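Local coordinates for carbohydrate esterase family 2 (CE2) (Chaetomium olivicolor, PDB 4XVH), which probably removes acetyl groups from xylan as a family 2 carbohydrate esterase, and carries a carbohydrate-binding beta-sandwich domain beside its hydrolase domain, at residues K142-L152 with H312-I323. Sequence-based numbering, arbitrary orientation.
Sequences KTYGVLAANAL and HAAEGEVLAKAI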
ATOM      1  N   LYS A 142      -4.980  -6.427   4.347  1.00 13.20           N
ATOM      2  CA  LYS A 142      -5.813  -6.063   5.500  1.00 13.64           C
ATOM      3  C   LYS A 142      -5.625  -4.615   5.936  1.00 12.67           C
ATOM      4  O   LYS A 142      -6.125  -4.216   6.993  1.00 13.06           O
ATOM      5  CB  LYS A 142      -5.527  -6.971   6.697  1.00 15.60           C
ATOM      6  CG  LYS A 142      -6.077  -8.404   6.490  1.00 16.89           C
ATOM      7  CD  LYS A 142      -6.140  -9.171   7.841  1.00 20.05           C
ATOM      8  CE  LYS A 142      -6.844 -10.516   7.674  1.00 21.95           C
ATOM      9  NZ  LYS A 142      -6.958 -11.249   9.006  1.00 24.38           N
ATOM     10  N   THR A 143      -4.893  -3.828   5.148  1.00 13.77           N
ATOM     11  CA  THR A 143      -4.620  -2.437   5.547  1.00 13.03           C
ATOM     12  C   THR A 143      -5.840  -1.539   5.336  1.00 13.29           C
ATOM     13  O   THR A 143      -6.705  -1.849   4.528  1.00 13.71           O
ATOM     14  CB  THR A 143      -3.442  -1.829   4.772  1.00 13.42           C
ATOM     15  OG1 THR A 143      -3.664  -1.979   3.353  1.00 13.45           O
ATOM     16  CG2 THR A 143      -2.104  -2.526   5.196  1.00 13.85           C
ATOM     17  N   TYR A 144      -5.865  -0.399   6.035  1.00 15.59           N
ATOM     18  CA  TYR A 144      -6.956   0.576   5.938  1.00 14.13           C
ATOM     19  C   TYR A 144      -7.180   0.984   4.467  1.00 13.71           C
ATOM     20  O   TYR A 144      -8.313   1.109   4.011  1.00 11.02           O
ATOM     21  CB  TYR A 144      -6.648   1.828   6.805  1.00 14.72           C
ATOM     22  CG  TYR A 144      -5.561   2.668   6.156  1.00 15.07           C
ATOM     23  CD1 TYR A 144      -4.210   2.270   6.192  1.00 15.93           C
ATOM     24  CD2 TYR A 144      -5.894   3.798   5.415  1.00 14.79           C
ATOM     25  CE1 TYR A 144      -3.220   3.009   5.527  1.00 15.08           C
ATOM     26  CE2 TYR A 144      -4.930   4.537   4.763  1.00 14.69           C
ATOM     27  CZ  TYR A 144      -3.589   4.142   4.823  1.00 14.76           C
ATOM     28  OH  TYR A 144      -2.652   4.902   4.136  1.00 14.90           O
ATOM     29  N   GLY A 145      -6.105   1.172   3.698  1.00 13.14           N
ATOM     30  CA  GLY A 145      -6.311   1.665   2.334  1.00 13.25           C
ATOM     31  C   GLY A 145      -6.929   0.617   1.419  1.00 12.95           C
ATOM     32  O   GLY A 145      -7.811   0.900   0.607  1.00 12.66           O
ATOM     33  N   VAL A 146      -6.441  -0.612   1.527  1.00 12.66           N
ATOM     34  CA  VAL A 146      -7.017  -1.716   0.747  1.00 12.41           C
ATOM     35  C   VAL A 146      -8.459  -2.062   1.163  1.00 12.73           C
ATOM     36  O   VAL A 146      -9.336  -2.306   0.312  1.00 13.23           O
ATOM     37  CB  VAL A 146      -6.097  -2.938   0.863  1.00 12.68           C
ATOM     38  CG1 VAL A 146      -6.762  -4.183   0.228  1.00 12.22           C
ATOM     39  CG2 VAL A 146      -4.736  -2.573   0.174  1.00  9.82           C
ATOM     40  N   LEU A 147      -8.718  -2.070   2.465  1.00 11.61           N
ATOM     41  CA  LEU A 147     -10.061  -2.355   2.943  1.00 12.84           C
ATOM     42  C   LEU A 147     -11.073  -1.269   2.456  1.00 15.28           C
ATOM     43  O   LEU A 147     -12.220  -1.577   2.129  1.00 12.04           O
ATOM     44  CB  LEU A 147     -10.060  -2.461   4.469  1.00 12.73           C
ATOM     45  CG  LEU A 147      -9.341  -3.700   5.028  1.00 14.00           C
ATOM     46  CD1 LEU A 147      -9.467  -3.726   6.579  1.00 15.59           C
ATOM     47  CD2 LEU A 147      -9.957  -4.974   4.389  1.00 15.27           C
ATOM     48  N   ALA A 148     -10.628  -0.019   2.405  1.00 13.74           N
ATOM     49  CA  ALA A 148     -11.442   1.064   1.851  1.00 14.25           C
ATOM     50  C   ALA A 148     -11.707   0.832   0.360  1.00 14.66           C
ATOM     51  O   ALA A 148     -12.831   1.001  -0.093  1.00 13.56           O
ATOM     52  CB  ALA A 148     -10.751   2.439   2.064  1.00 13.60           C
ATOM     53  N   ALA A 149     -10.672   0.483  -0.398  1.00 14.07           N
ATOM     54  CA  ALA A 149     -10.853   0.235  -1.839  1.00 14.44           C
ATOM     55  C   ALA A 149     -11.805  -0.956  -2.045  1.00 14.32           C
ATOM     56  O   ALA A 149     -12.702  -0.907  -2.867  1.00 14.54           O
ATOM     57  CB  ALA A 149      -9.478  -0.028  -2.501  1.00 13.30           C
ATOM     58  N   ASN A 150     -11.607  -2.030  -1.286  1.00 14.56           N
ATOM     59  CA  ASN A 150     -12.539  -3.160  -1.335  1.00 16.66           C
ATOM     60  C   ASN A 150     -13.996  -2.731  -1.084  1.00 16.71           C
ATOM     61  O   ASN A 150     -14.908  -3.166  -1.774  1.00 16.53           O
ATOM     62  CB  ASN A 150     -12.187  -4.217  -0.292  1.00 17.11           C
ATOM     63  CG  ASN A 150     -10.857  -4.952  -0.574  1.00 16.81           C
ATOM     64  OD1 ASN A 150     -10.278  -4.899  -1.678  1.00 17.44           O
ATOM     65  ND2 ASN A 150     -10.384  -5.669   0.445  1.00 15.25           N
ATOM     66  N   ALA A 151     -14.225  -1.925  -0.046  1.00 16.51           N
ATOM     67  CA  ALA A 151     -15.593  -1.494   0.286  1.00 16.57           C
ATOM     68  C   ALA A 151     -16.211  -0.667  -0.863  1.00 16.64           C
ATOM     69  O   ALA A 151     -17.428  -0.652  -1.063  1.00 16.10           O
ATOM     70  CB  ALA A 151     -15.587  -0.663   1.606  1.00 16.37           C
ATOM     71  N   LEU A 152     -15.359   0.035  -1.602  1.00 15.35           N
ATOM     72  CA  LEU A 152     -15.847   0.887  -2.702  1.00 16.57           C
ATOM     73  C   LEU A 152     -15.869   0.121  -4.030  1.00 17.94           C
ATOM     74  O   LEU A 152     -16.213   0.680  -5.064  1.00 19.11           O
ATOM     75  CB  LEU A 152     -14.961   2.121  -2.841  1.00 14.65           C
ATOM     76  CG  LEU A 152     -14.972   2.991  -1.566  1.00 15.58           C
ATOM     77  CD1 LEU A 152     -13.936   4.070  -1.698  1.00 15.27           C
ATOM     78  CD2 LEU A 152     -16.376   3.565  -1.364  1.00 16.08           C
ATOM     79  N   HIS A 312      -6.659  -1.061  11.622  1.00 16.42           N
ATOM     80  CA  HIS A 312      -6.769  -0.852  10.184  1.00 14.38           C
ATOM     81  C   HIS A 312      -8.236  -0.940   9.723  1.00 14.58           C
ATOM     82  O   HIS A 312      -8.667  -0.153   8.914  1.00 15.51           O
ATOM     83  CB  HIS A 312      -5.935  -1.898   9.432  1.00 12.62           C
ATOM     84  CG  HIS A 312      -4.492  -1.536   9.282  1.00 13.78           C
ATOM     85  ND1 HIS A 312      -4.054  -0.584   8.378  1.00 13.94           N
ATOM     86  CD2 HIS A 312      -3.378  -2.013   9.899  1.00 13.77           C
ATOM     87  CE1 HIS A 312      -2.736  -0.504   8.430  1.00 15.18           C
ATOM     88  NE2 HIS A 312      -2.297  -1.347   9.363  1.00 14.52           N
ATOM     89  N   ALA A 313      -8.988  -1.923  10.204  1.00 14.97           N
ATOM     90  CA  ALA A 313     -10.312  -2.138   9.652  1.00 15.69           C
ATOM     91  C   ALA A 313     -11.190  -0.920   9.992  1.00 17.32           C
ATOM     92  O   ALA A 313     -12.000  -0.462   9.169  1.00 17.04           O
ATOM     93  CB  ALA A 313     -10.921  -3.440  10.180  1.00 17.28           C
ATOM     94  N   ALA A 314     -11.030  -0.391  11.208  1.00 18.40           N
ATOM     95  CA  ALA A 314     -11.818   0.770  11.645  1.00 17.39           C
ATOM     96  C   ALA A 314     -11.555   2.003  10.758  1.00 17.13           C
ATOM     97  O   ALA A 314     -12.491   2.709  10.340  1.00 15.23           O
ATOM     98  CB  ALA A 314     -11.525   1.079  13.106  1.00 17.36           C
ATOM     99  N   GLU A 315     -10.300   2.257  10.413  1.00 16.53           N
ATOM    100  CA  GLU A 315     -10.011   3.435   9.564  1.00 16.23           C
ATOM    101  C   GLU A 315     -10.370   3.147   8.106  1.00 15.53           C
ATOM    102  O   GLU A 315     -10.676   4.065   7.323  1.00 15.74           O
ATOM    103  CB  GLU A 315      -8.538   3.840   9.675  1.00 16.84           C
ATOM    104  CG  GLU A 315      -8.148   5.132   8.945  1.00 17.39           C
ATOM    105  CD  GLU A 315      -8.732   6.392   9.553  1.00 19.06           C
ATOM    106  OE1 GLU A 315      -9.376   6.316  10.636  1.00 18.92           O
ATOM    107  OE2 GLU A 315      -8.533   7.467   8.923  1.00 17.61           O
ATOM    108  N   GLY A 316     -10.357   1.871   7.738  1.00 14.16           N
ATOM    109  CA  GLY A 316     -10.782   1.499   6.391  1.00 14.91           C
ATOM    110  C   GLY A 316     -12.212   1.961   6.164  1.00 14.59           C
ATOM    111  O   GLY A 316     -12.573   2.488   5.099  1.00 14.57           O
ATOM    112  N   GLU A 317     -13.042   1.776   7.181  1.00 16.02           N
ATOM    113  CA  GLU A 317     -14.444   2.226   7.103  1.00 19.62           C
ATOM    114  C   GLU A 317     -14.546   3.734   7.044  1.00 19.92           C
ATOM    115  O   GLU A 317     -15.317   4.295   6.260  1.00 15.39           O
ATOM    116  CB  GLU A 317     -15.242   1.732   8.312  1.00 25.89           C
ATOM    117  CG  GLU A 317     -16.046   0.512   8.013  1.00 34.51           C
ATOM    118  CD  GLU A 317     -17.076   0.740   6.881  1.00 41.21           C
ATOM    119  OE1 GLU A 317     -17.990   1.609   7.009  1.00 42.76           O
ATOM    120  OE2 GLU A 317     -16.953   0.035   5.852  1.00 44.89           O
ATOM    121  N   VAL A 318     -13.783   4.404   7.899  1.00 18.46           N
ATOM    122  CA  VAL A 318     -13.769   5.865   7.874  1.00 19.52           C
ATOM    123  C   VAL A 318     -13.359   6.366   6.481  1.00 18.32           C
ATOM    124  O   VAL A 318     -13.986   7.256   5.905  1.00 15.35           O
ATOM    125  CB  VAL A 318     -12.800   6.433   8.927  1.00 19.24           C
ATOM    126  CG1 VAL A 318     -12.503   7.898   8.667  1.00 18.78           C
ATOM    127  CG2 VAL A 318     -13.371   6.217  10.345  1.00 19.14           C
ATOM    128  N   LEU A 319     -12.294   5.790   5.939  1.00 16.23           N
ATOM    129  CA  LEU A 319     -11.772   6.278   4.669  1.00 14.56           C
ATOM    130  C   LEU A 319     -12.706   5.932   3.515  1.00 14.74           C
ATOM    131  O   LEU A 319     -12.933   6.759   2.613  1.00 16.01           O
ATOM    132  CB  LEU A 319     -10.367   5.710   4.436  1.00 13.74           C
ATOM    133  CG  LEU A 319      -9.724   6.069   3.103  1.00 14.31           C
ATOM    134  CD1 LEU A 319      -9.589   7.600   2.959  1.00 14.18           C
ATOM    135  CD2 LEU A 319      -8.358   5.309   2.970  1.00 12.82           C
ATOM    136  N   ALA A 320     -13.280   4.733   3.541  1.00 14.39           N
ATOM    137  CA  ALA A 320     -14.244   4.386   2.509  1.00 14.94           C
ATOM    138  C   ALA A 320     -15.394   5.408   2.457  1.00 16.14           C
ATOM    139  O   ALA A 320     -15.788   5.870   1.370  1.00 17.15           O
ATOM    140  CB  ALA A 320     -14.791   2.982   2.737  1.00 16.10           C
ATOM    141  N   LYS A 321     -15.943   5.767   3.621  1.00 16.41           N
ATOM    142  CA  LYS A 321     -17.050   6.724   3.635  1.00 16.68           C
ATOM    143  C   LYS A 321     -16.608   8.115   3.133  1.00 18.71           C
ATOM    144  O   LYS A 321     -17.363   8.819   2.464  1.00 18.39           O
ATOM    145  CB  LYS A 321     -17.643   6.873   5.049  1.00 22.60           C
ATOM    146  CG  LYS A 321     -18.342   5.630   5.621  1.00 23.88           C
ATOM    147  CD  LYS A 321     -19.026   6.030   6.918  1.00 26.20           C
ATOM    148  CE  LYS A 321     -19.408   4.857   7.782  1.00 26.01           C
ATOM    149  NZ  LYS A 321     -19.714   5.353   9.193  1.00 25.24           N
ATOM    150  N   ALA A 322     -15.407   8.523   3.511  1.00 18.61           N
ATOM    151  CA  ALA A 322     -14.915   9.852   3.140  1.00 18.75           C
ATOM    152  C   ALA A 322     -14.699   9.958   1.627  1.00 18.93           C
ATOM    153  O   ALA A 322     -14.964  10.995   1.037  1.00 20.02           O
ATOM    154  CB  ALA A 322     -13.633  10.146   3.871  1.00 18.65           C
ATOM    155  N   ILE A 323     -14.160   8.904   1.018  1.00 16.88           N
ATOM    156  CA  ILE A 323     -13.941   8.889  -0.415  1.00 15.71           C
ATOM    157  C   ILE A 323     -15.303   8.874  -1.090  1.00 16.51           C
ATOM    158  O   ILE A 323     -15.557   9.654  -2.043  1.00 17.40           O
ATOM    159  CB  ILE A 323     -13.101   7.657  -0.856  1.00 15.84           C
ATOM    160  CG1 ILE A 323     -11.679   7.746  -0.262  1.00 14.21           C
ATOM    161  CG2 ILE A 323     -13.103   7.535  -2.372  1.00 17.36           C
ATOM    162  CD1 ILE A 323     -10.771   6.518  -0.537  1.00 13.45           C
TER
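The backbone N of Y144 donates to ND1 of H312 at 3.0 Å. The donor is tilted 27° from the imidazole plane. This bond takes up a first-turn N-H of helix 144-151, right after T143 at the N-cap. The imidazole also lies alongside the T143 side chain, whose CG2 makes an off-centre CH-pi contact with it. The H312 and Y144 rings meet rim to rim, their planes not far from parallel. Without the imidazole, as with an alanine here, the Y144 N-H is likely to lose its acceptor and a gap to open beside T143. Both helices belong to the SGNH (GDSL-like) hydrolase domain, an alpha/beta fold with a five-stranded parallel sheet. They cross at -48°, their axes 7.5 Å apart. G316 has no side chain to hold the helices apart, and its CA lies 3.5 Å from Y144 O. The Y144 ring, with CG set between the backbone N and the carbonyl carbon (chi1 73°), sits as a knob among H312, E315, G316 and L319, and its OH is hydrogen-bonded to T120 OG1. One turn on, A148 CB rests 3.5 Å from G316 O and also touches L319 CD2. A151 and A148 both meet A320 CB. At the far end L152 CD1 packs 3.6 Å from I323 CG2.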